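Long-range contacts in acylphosphatase (Coxiella burnetii, PDB 3TRG), which catalyses the hydrolysis of acyl phosphates to a carboxylate and phosphate: residues F26-V31 with V44-H49; H15-G20 with D51-A56; E36-T41 with R60-I65. All blocks are in the same frame, centred on the assembly; numbering follows the deposited sequence.

Interaction 1 (F26-V31 with V44-H49)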
loop_
_atom_site.group_PDB
_atom_site.type_symbol
_atom_site.label_atom_id
_atom_site.label_comp_id
_atom_site.label_asym_id
_atom_site.label_seq_id
_atom_site.Cartn_x
_atom_site.Cartn_y
_atom_site.Cartn_z
ATOM N N PHE A 26 -11.802 -7.685 3.760
ATOM C CA PHE A 26 -10.433 -8.108 4.024
ATOM C C PHE A 26 -9.434 -7.222 3.281
ATOM O O PHE A 26 -8.440 -7.705 2.738
ATOM C CB PHE A 26 -10.242 -9.576 3.625
ATOM C CG PHE A 26 -11.073 -10.540 4.430
ATOM C CD1 PHE A 26 -10.819 -10.738 5.775
ATOM C CD2 PHE A 26 -12.098 -11.260 3.836
ATOM C CE1 PHE A 26 -11.581 -11.634 6.520
ATOM C CE2 PHE A 26 -12.859 -12.152 4.570
ATOM C CZ PHE A 26 -12.601 -12.341 5.911
ATOM N N PHE A 27 -9.690 -5.918 3.264
ATOM C CA PHE A 27 -8.819 -5.012 2.518
ATOM C C PHE A 27 -7.378 -4.983 3.047
ATOM O O PHE A 27 -6.428 -5.053 2.259
ATOM C CB PHE A 27 -9.408 -3.599 2.448
ATOM C CG PHE A 27 -9.038 -2.863 1.192
ATOM C CD1 PHE A 27 -7.737 -2.444 0.987
ATOM C CD2 PHE A 27 -9.986 -2.609 0.211
ATOM C CE1 PHE A 27 -7.380 -1.778 -0.177
ATOM C CE2 PHE A 27 -9.637 -1.944 -0.954
ATOM C CZ PHE A 27 -8.336 -1.528 -1.148
ATOM N N ARG A 28 -7.216 -4.908 4.369
ATOM C CA ARG A 28 -5.888 -4.916 4.988
ATOM C C ARG A 28 -5.075 -6.123 4.549
ATOM O O ARG A 28 -3.943 -5.994 4.092
ATOM C CB ARG A 28 -5.997 -4.940 6.518
ATOM C CG ARG A 28 -6.395 -3.633 7.171
ATOM C CD ARG A 28 -6.416 -3.800 8.687
ATOM N NE ARG A 28 -6.855 -5.146 9.023
ATOM C CZ ARG A 28 -6.324 -5.901 9.978
ATOM N NH1 ARG A 28 -5.340 -5.438 10.736
ATOM N NH2 ARG A 28 -6.790 -7.125 10.177
ATOM N N GLU A 29 -5.652 -7.308 4.713
ATOM C CA GLU A 29 -4.945 -8.534 4.372
ATOM C C GLU A 29 -4.577 -8.583 2.892
ATOM O O GLU A 29 -3.497 -9.049 2.535
ATOM C CB GLU A 29 -5.756 -9.769 4.778
ATOM C CG GLU A 29 -5.947 -9.906 6.290
ATOM C CD GLU A 29 -7.144 -9.136 6.815
ATOM O OE1 GLU A 29 -7.798 -8.408 6.037
ATOM O OE2 GLU A 29 -7.446 -9.269 8.021
ATOM N N SER A 30 -5.461 -8.080 2.036
ATOM C CA SER A 30 -5.232 -8.135 0.591
ATOM C C SER A 30 -4.085 -7.218 0.175
ATOM O O SER A 30 -3.315 -7.542 -0.732
ATOM C CB SER A 30 -6.512 -7.797 -0.190
ATOM O OG SER A 30 -6.754 -6.403 -0.251
ATOM N N VAL A 31 -3.976 -6.076 0.846
ATOM C CA VAL A 31 -2.879 -5.144 0.595
ATOM C C VAL A 31 -1.552 -5.773 1.028
ATOM O O VAL A 31 -0.565 -5.725 0.288
ATOM C CB VAL A 31 -3.095 -3.801 1.324
ATOM C CG1 VAL A 31 -1.846 -2.936 1.241
ATOM C CG2 VAL A 31 -4.302 -3.063 0.737
ATOM N N VAL A 44 -0.372 -1.466 6.649
ATOM C CA VAL A 44 -1.701 -1.084 6.188
ATOM C C VAL A 44 -2.708 -1.191 7.321
ATOM O O VAL A 44 -2.641 -2.104 8.142
ATOM C CB VAL A 44 -2.165 -1.964 5.002
ATOM C CG1 VAL A 44 -2.223 -3.441 5.402
ATOM C CG2 VAL A 44 -3.519 -1.492 4.482
ATOM N N LYS A 45 -3.639 -0.250 7.370
ATOM C CA LYS A 45 -4.722 -0.344 8.331
ATOM C C LYS A 45 -6.028 0.131 7.717
ATOM O O LYS A 45 -6.037 0.778 6.666
ATOM C CB LYS A 45 -4.397 0.448 9.597
ATOM C CG LYS A 45 -4.369 1.944 9.386
ATOM C CD LYS A 45 -3.775 2.687 10.588
ATOM C CE LYS A 45 -4.794 2.899 11.688
ATOM N NZ LYS A 45 -4.401 4.031 12.576
ATOM N N ASN A 46 -7.126 -0.223 8.371
ATOM C CA ASN A 46 -8.435 0.300 8.033
ATOM C C ASN A 46 -8.743 1.364 9.055
ATOM O O ASN A 46 -8.864 1.058 10.236
ATOM C CB ASN A 46 -9.499 -0.794 8.153
ATOM C CG ASN A 46 -9.723 -1.541 6.855
ATOM O OD1 ASN A 46 -9.084 -2.555 6.598
ATOM N ND2 ASN A 46 -10.647 -1.051 6.038
ATOM N N LEU A 47 -8.861 2.610 8.623
ATOM C CA LEU A 47 -9.256 3.662 9.546
ATOM C C LEU A 47 -10.732 3.472 9.881
ATOM O O LEU A 47 -11.556 3.254 8.991
ATOM C CB LEU A 47 -8.995 5.042 8.933
ATOM C CG LEU A 47 -7.534 5.324 8.564
ATOM C CD1 LEU A 47 -7.422 6.664 7.858
ATOM C CD2 LEU A 47 -6.632 5.283 9.792
ATOM N N SER A 48 -11.062 3.530 11.167
ATOM C CA SER A 48 -12.433 3.304 11.606
ATOM C C SER A 48 -13.393 4.314 10.980
ATOM O O SER A 48 -13.195 5.519 11.095
ATOM C CB SER A 48 -12.507 3.366 13.132
ATOM O OG SER A 48 -13.799 3.016 13.596
ATOM N N HIS A 49 -14.429 3.809 10.310
ATOM C CA HIS A 49 -15.421 4.647 9.645
ATOM C C HIS A 49 -14.836 5.475 8.510
ATOM O O HIS A 49 -15.462 6.427 8.047
ATOM C CB HIS A 49 -16.117 5.569 10.651
ATOM C CG HIS A 49 -16.761 4.840 11.786
ATOM N ND1 HIS A 49 -17.735 3.881 11.595
ATOM C CD2 HIS A 49 -16.576 4.926 13.122
ATOM C CE1 HIS A 49 -18.117 3.409 12.765
ATOM N NE2 HIS A 49 -17.431 4.025 13.711
#
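R28 and N46, the two predicted active-site residues, meet where the start of helix 27-37 packs on the end of strand 41-46. This is the predicted active-site region of the acylphosphatase alpha/beta sandwich. Helix and strand run nearly antiparallel, at 166°, and their short axes come within 7.7 Å.

The apolar contacts lie on the buried side. V31 and V44 both direct CB across the interface, and V31 CG1 sits 3.9 Å from V44 CB. F95 of strand 95-97 touches both valines. V44 CG1 also reaches the helix backbone, 3.3 Å from R28 O.

The polar groups lie nearer the surface. The R28 guanidinium makes its salt bridges away from N46: NH1 with R98 OXT at the C-terminus, and NH2 with the adjacent E29 OE2 at 3.1 Å, a weak, bent hydrogen bond. The N46 amide is anchored by ND2, which bonds to V22 O in the loop after strand 11-19. The guanidinium and amide planes are 56° apart.

Between R28 and N46 the touch is made by the arginine's aliphatic part. R28 CG stands anti to its carbonyl carbon (chi1 -75°), and N46 OD1 lies 3.0 Å from this carbon.

Interaction 2 (H15-G20 with D51-A56). With EDO (1,2-ethanediol), chain C.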
loop_
_atom_site.group_PDB
_atom_site.type_symbol
_atom_site.label_atom_id
_atom_site.label_comp_id
_atom_site.label_asym_id
_atom_site.label_seq_id
_atom_site.Cartn_x
_atom_site.Cartn_y
_atom_site.Cartn_z
ATOM N N HIS A 15 2.941 7.067 0.811
ATOM C CA HIS A 15 1.834 6.998 1.752
ATOM C C HIS A 15 0.546 7.101 0.942
ATOM O O HIS A 15 0.465 7.893 0.003
ATOM C CB HIS A 15 1.934 8.147 2.757
ATOM C CG HIS A 15 0.789 8.216 3.719
ATOM N ND1 HIS A 15 -0.242 9.119 3.579
ATOM C CD2 HIS A 15 0.517 7.501 4.836
ATOM C CE1 HIS A 15 -1.102 8.958 4.571
ATOM N NE2 HIS A 15 -0.664 7.982 5.348
ATOM N N VAL A 16 -0.449 6.291 1.296
ATOM C CA VAL A 16 -1.677 6.204 0.509
ATOM C C VAL A 16 -2.907 6.195 1.398
ATOM O O VAL A 16 -2.897 5.598 2.476
ATOM C CB VAL A 16 -1.719 4.905 -0.314
ATOM C CG1 VAL A 16 -2.791 4.989 -1.408
ATOM C CG2 VAL A 16 -0.346 4.596 -0.912
ATOM N N THR A 17 -3.963 6.862 0.937
ATOM C CA THR A 17 -5.302 6.630 1.468
ATOM C C THR A 17 -6.212 6.152 0.342
ATOM O O THR A 17 -6.128 6.631 -0.792
ATOM C CB THR A 17 -5.910 7.865 2.157
ATOM O OG1 THR A 17 -5.865 8.985 1.268
ATOM C CG2 THR A 17 -5.145 8.196 3.434
ATOM N N VAL A 18 -7.066 5.187 0.665
ATOM C CA VAL A 18 -7.964 4.583 -0.308
ATOM C C VAL A 18 -9.384 4.711 0.212
ATOM O O VAL A 18 -9.695 4.247 1.305
ATOM C CB VAL A 18 -7.629 3.098 -0.530
ATOM C CG1 VAL A 18 -8.570 2.485 -1.573
ATOM C CG2 VAL A 18 -6.173 2.938 -0.968
ATOM N N SER A 19 -10.246 5.349 -0.575
ATOM C CA SER A 19 -11.623 5.576 -0.159
ATOM C C SER A 19 -12.602 4.718 -0.947
ATOM O O SER A 19 -12.293 4.250 -2.044
ATOM C CB SER A 19 -11.995 7.052 -0.315
ATOM O OG SER A 19 -12.024 7.431 -1.682
ATOM N N GLY A 20 -13.788 4.528 -0.378
ATOM C CA GLY A 20 -14.846 3.782 -1.033
ATOM C C GLY A 20 -15.447 2.735 -0.120
ATOM O O GLY A 20 -15.440 2.877 1.105
ATOM N N ASP A 51 -11.067 5.692 5.585
ATOM C CA ASP A 51 -10.305 5.161 4.459
ATOM C C ASP A 51 -9.370 4.043 4.878
ATOM O O ASP A 51 -9.089 3.867 6.061
ATOM C CB ASP A 51 -9.439 6.266 3.844
ATOM C CG ASP A 51 -10.253 7.383 3.225
ATOM O OD1 ASP A 51 -11.420 7.152 2.864
ATOM O OD2 ASP A 51 -9.703 8.495 3.088
ATOM N N VAL A 52 -8.870 3.299 3.897
ATOM C CA VAL A 52 -7.726 2.432 4.133
ATOM C C VAL A 52 -6.477 3.305 4.053
ATOM O O VAL A 52 -6.400 4.205 3.216
ATOM C CB VAL A 52 -7.667 1.283 3.106
ATOM C CG1 VAL A 52 -6.296 0.623 3.093
ATOM C CG2 VAL A 52 -8.752 0.261 3.406
ATOM N N GLU A 53 -5.521 3.078 4.948
ATOM C CA GLU A 53 -4.290 3.855 4.945
ATOM C C GLU A 53 -3.099 2.912 4.901
ATOM O O GLU A 53 -3.083 1.893 5.585
ATOM C CB GLU A 53 -4.199 4.755 6.182
ATOM C CG GLU A 53 -2.944 5.619 6.199
ATOM C CD GLU A 53 -2.708 6.309 7.531
ATOM O OE1 GLU A 53 -3.404 5.975 8.513
ATOM O OE2 GLU A 53 -1.814 7.180 7.587
ATOM N N LEU A 54 -2.097 3.238 4.091
ATOM C CA LEU A 54 -0.907 2.393 4.036
ATOM C C LEU A 54 0.359 3.180 3.739
ATOM O O LEU A 54 0.312 4.283 3.196
ATOM C CB LEU A 54 -1.065 1.272 2.995
ATOM C CG LEU A 54 -1.246 1.734 1.546
ATOM C CD1 LEU A 54 -0.320 0.949 0.634
ATOM C CD2 LEU A 54 -2.692 1.564 1.115
ATOM N N VAL A 55 1.488 2.602 4.135
ATOM C CA VAL A 55 2.798 3.028 3.673
ATOM C C VAL A 55 3.430 1.832 2.971
ATOM O O VAL A 55 3.379 0.702 3.473
ATOM C CB VAL A 55 3.692 3.475 4.843
ATOM C CG1 VAL A 55 5.150 3.584 4.397
ATOM C CG2 VAL A 55 3.198 4.813 5.408
ATOM N N ALA A 56 3.997 2.069 1.794
ATOM C CA ALA A 56 4.641 1.005 1.037
ATOM C C ALA A 56 6.017 1.472 0.591
ATOM O O ALA A 56 6.159 2.578 0.066
ATOM C CB ALA A 56 3.796 0.615 -0.159
HETATM C C1 EDO C . -1.276 10.959 0.525
HETATM O O1 EDO C . -0.444 11.058 1.689
HETATM C C2 EDO C . -2.501 10.118 0.857
HETATM O O2 EDO C . -3.315 10.795 1.818
HETATM O O HOH W 1 -13.721 5.574 2.463
#
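H15-V18 pair with V52-V55 at the centre of the acylphosphatase sheet, where strands 11-19 and 52-57 run antiparallel side by side, at 161°, with their short axes 4.7 Å apart. V16-L54 and V18-V52 are the hydrogen-bonded pairs, each with two N-H...O bonds. H15-V55 and T17-E53 are the non-hydrogen-bonded pairs. There CA-H...O contacts add to the pairing, such as T17 CA to V52 O at 3.2 Å.

V16, V18, V52 and L54 share the buried face, which is covered by the helices. V16 and L54 lie side by side and point the same way, with V16 CB 3.7 Å from L54 CG. V18 and V52 meet through their CB atoms at 4.1 Å. L66 of helix 60-69 packs on L54.

H15, T17, E53 and V55 occupy the other face. H15 CG is anti to the backbone N (chi1 176°). The ring's NE2 donates to E53 OE2 at 2.6 Å, nearly straight at 176°. The oxygen lies in the ring plane and uses its anti lone pair, while the carboxylate plane stands perpendicular to the ring. V55 CG2 touches the ring edge at CD2. The ring's other nitrogen, ND1, is hydrogen-bonded to O1 of 1,2-ethanediol at 2.7 Å. This diol, probably from the crystallisation liquor, is also bonded to E85.

At the end of the pair, one water accepts from G20 N and donates to D51 OD1. It joins the turn after S19 to the residue just before the other strand.

The short, straight bond to the E53 carboxylate would probably raise the pKa of H15 and favour the protonated ring. The ND1 bond to the diol does not settle the charge.

Interaction 3 (E36-T41 with R60-I65)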
loop_
_atom_site.group_PDB
_atom_site.type_symbol
_atom_site.label_atom_id
_atom_site.label_comp_id
_atom_site.label_asym_id
_atom_site.label_seq_id
_atom_site.Cartn_x
_atom_site.Cartn_y
_atom_site.Cartn_z
ATOM N N GLU A 36 3.548 -8.028 -0.446
ATOM C CA GLU A 36 4.553 -9.080 -0.327
ATOM C C GLU A 36 4.895 -9.679 -1.689
ATOM O O GLU A 36 6.061 -9.923 -1.992
ATOM C CB GLU A 36 4.098 -10.153 0.666
ATOM C CG GLU A 36 4.042 -9.620 2.084
ATOM C CD GLU A 36 3.666 -10.669 3.103
ATOM O OE1 GLU A 36 3.051 -11.692 2.726
ATOM O OE2 GLU A 36 3.989 -10.463 4.291
ATOM N N GLU A 37 3.878 -9.896 -2.516
ATOM C CA GLU A 37 4.098 -10.423 -3.860
ATOM C C GLU A 37 4.941 -9.472 -4.701
ATOM O O GLU A 37 5.678 -9.902 -5.590
ATOM C CB GLU A 37 2.761 -10.741 -4.534
ATOM C CG GLU A 37 2.089 -11.951 -3.900
ATOM C CD GLU A 37 0.621 -12.091 -4.242
ATOM O OE1 GLU A 37 0.049 -11.179 -4.875
ATOM O OE2 GLU A 37 0.035 -13.125 -3.859
ATOM N N LEU A 38 4.847 -8.183 -4.397
ATOM C CA LEU A 38 5.632 -7.174 -5.100
ATOM C C LEU A 38 6.936 -6.819 -4.379
ATOM O O LEU A 38 7.628 -5.878 -4.768
ATOM C CB LEU A 38 4.786 -5.916 -5.320
ATOM C CG LEU A 38 3.563 -6.117 -6.217
ATOM C CD1 LEU A 38 2.661 -4.900 -6.138
ATOM C CD2 LEU A 38 3.999 -6.374 -7.658
ATOM N N GLN A 39 7.257 -7.563 -3.325
ATOM C CA GLN A 39 8.459 -7.313 -2.533
ATOM C C GLN A 39 8.513 -5.898 -1.966
ATOM O O GLN A 39 9.552 -5.227 -2.031
ATOM C CB GLN A 39 9.723 -7.600 -3.352
ATOM C CG GLN A 39 9.817 -9.038 -3.838
ATOM C CD GLN A 39 11.217 -9.410 -4.286
ATOM O OE1 GLN A 39 12.194 -9.179 -3.570
ATOM N NE2 GLN A 39 11.323 -9.989 -5.476
ATOM N N LEU A 40 7.386 -5.461 -1.412
ATOM C CA LEU A 40 7.298 -4.168 -0.749
ATOM C C LEU A 40 7.190 -4.379 0.753
ATOM O O LEU A 40 6.708 -5.421 1.212
ATOM C CB LEU A 40 6.068 -3.403 -1.246
ATOM C CG LEU A 40 6.047 -3.049 -2.735
ATOM C CD1 LEU A 40 4.691 -2.478 -3.121
ATOM C CD2 LEU A 40 7.163 -2.070 -3.058
ATOM N N THR A 41 7.638 -3.382 1.512
ATOM C CA THR A 41 7.523 -3.392 2.965
ATOM C C THR A 41 6.693 -2.193 3.419
ATOM O O THR A 41 6.380 -1.309 2.623
ATOM C CB THR A 41 8.902 -3.342 3.631
ATOM O OG1 THR A 41 9.582 -2.147 3.223
ATOM C CG2 THR A 41 9.731 -4.556 3.228
ATOM N N ARG A 60 10.427 1.133 -7.310
ATOM C CA ARG A 60 9.377 2.007 -7.836
ATOM C C ARG A 60 8.406 1.311 -8.793
ATOM O O ARG A 60 7.213 1.615 -8.791
ATOM C CB ARG A 60 9.992 3.251 -8.481
ATOM C CG ARG A 60 10.708 4.142 -7.468
ATOM C CD ARG A 60 11.471 5.267 -8.154
ATOM N NE ARG A 60 12.211 6.097 -7.206
ATOM C CZ ARG A 60 13.431 5.811 -6.760
ATOM N NH1 ARG A 60 14.039 4.703 -7.166
ATOM N NH2 ARG A 60 14.041 6.622 -5.902
ATOM N N ASP A 61 8.901 0.382 -9.605
ATOM C CA ASP A 61 8.004 -0.371 -10.469
ATOM C C ASP A 61 6.948 -1.087 -9.629
ATOM O O ASP A 61 5.765 -1.054 -9.957
ATOM C CB ASP A 61 8.767 -1.385 -11.321
ATOM C CG ASP A 61 9.507 -0.747 -12.485
ATOM O OD1 ASP A 61 9.556 0.496 -12.573
ATOM O OD2 ASP A 61 10.047 -1.510 -13.314
ATOM N N SER A 62 7.385 -1.735 -8.547
ATOM C CA SER A 62 6.460 -2.429 -7.649
ATOM C C SER A 62 5.481 -1.455 -7.000
ATOM O O SER A 62 4.282 -1.720 -6.925
ATOM C CB SER A 62 7.216 -3.207 -6.572
ATOM O OG SER A 62 7.862 -4.335 -7.134
ATOM N N ILE A 63 5.999 -0.333 -6.515
ATOM C CA ILE A 63 5.150 0.703 -5.934
ATOM C C ILE A 63 4.048 1.114 -6.916
ATOM O O ILE A 63 2.867 1.189 -6.557
ATOM C CB ILE A 63 5.991 1.927 -5.504
ATOM C CG1 ILE A 63 6.851 1.570 -4.286
ATOM C CG2 ILE A 63 5.103 3.131 -5.211
ATOM C CD1 ILE A 63 7.765 2.681 -3.838
HETATM N N MSE A 64 4.429 1.349 -8.165
HETATM C CA MSE A 64 3.464 1.820 -9.155
HETATM C C MSE A 64 2.473 0.755 -9.611
HETATM O O MSE A 64 1.350 1.071 -9.987
HETATM C CB MSE A 64 4.178 2.477 -10.339
HETATM C CG MSE A 64 4.930 3.737 -9.941
HETATM SE SE MSE A 64 3.721 5.092 -9.185
HETATM C CE MSE A 64 2.744 5.503 -10.814
ATOM N N ILE A 65 2.885 -0.504 -9.568
ATOM C CA ILE A 65 1.951 -1.593 -9.798
ATOM C C ILE A 65 0.937 -1.639 -8.651
ATOM O O ILE A 65 -0.263 -1.796 -8.878
ATOM C CB ILE A 65 2.685 -2.929 -9.931
ATOM C CG1 ILE A 65 3.509 -2.937 -11.223
ATOM C CG2 ILE A 65 1.694 -4.093 -9.916
ATOM C CD1 ILE A 65 4.412 -4.130 -11.344
#
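L38 and L40 reach from just beyond the end of helix 27-37 toward helix 60-69, and both touch S62 CB, from directions about a right angle apart. L38 turns its CB to S62 CB, 3.8 Å away. L40 comes in with CD2, which lies 3.7 Å from the same carbon.

Their outer branches meet different isoleucines. L38 crosses I65 obliquely, and L38 CD1 and CD2 are both about 4.0 Å from I65 CG2. L40 crosses I63 at about a right angle, with L40 CD2 3.9 Å from I63 CG1. I63 has two conformers, and this touch, true of one, is less certain. L66, one turn on from S62, touches both leucines.

The backbone between the leucines is shaped by a Schellman motif. Q39, with positive phi, is its C-prime residue. Q39 N bonds to E36 O, and L40 N bonds back to a carbonyl in the last turn of the helix. The chain then leads into strand 41-46.

One hydrogen bond crosses among the apolar groups. With OG anti to its own carbonyl carbon (chi1 -71°), S62 donates from OG to L38 O at 2.8 Å. It lies in the carbonyl plane on a lone pair, with a C=O...O angle of 137°. The serine hydroxyl thus satisfies a carbonyl just past the helix end, and ties this helix terminus to the side of helix 60-69.

How the interactions relate
All three contacts belong to one alpha/beta sandwich, in which two helices pack on a single sheet. Interactions 1 and 2 are neighbours, with centres 8 Å apart. They meet where strands 41-46 and 52-57 lie side by side: K45 N probably bonds to E53 O, and V52 packs on N46. Along the chain, interaction 1 is nested inside the loop closed by interaction 2. Interaction 3 uses the far end of helix 27-37 and lies about 17 Å from interaction 1 and 15 Å from interaction 2, centre to centre. Its segments alternate along the chain with those of both others. The predicted active site thus sits at one end of helix 27-37, and the contact of its C-terminal end with helix 60-69 at the other.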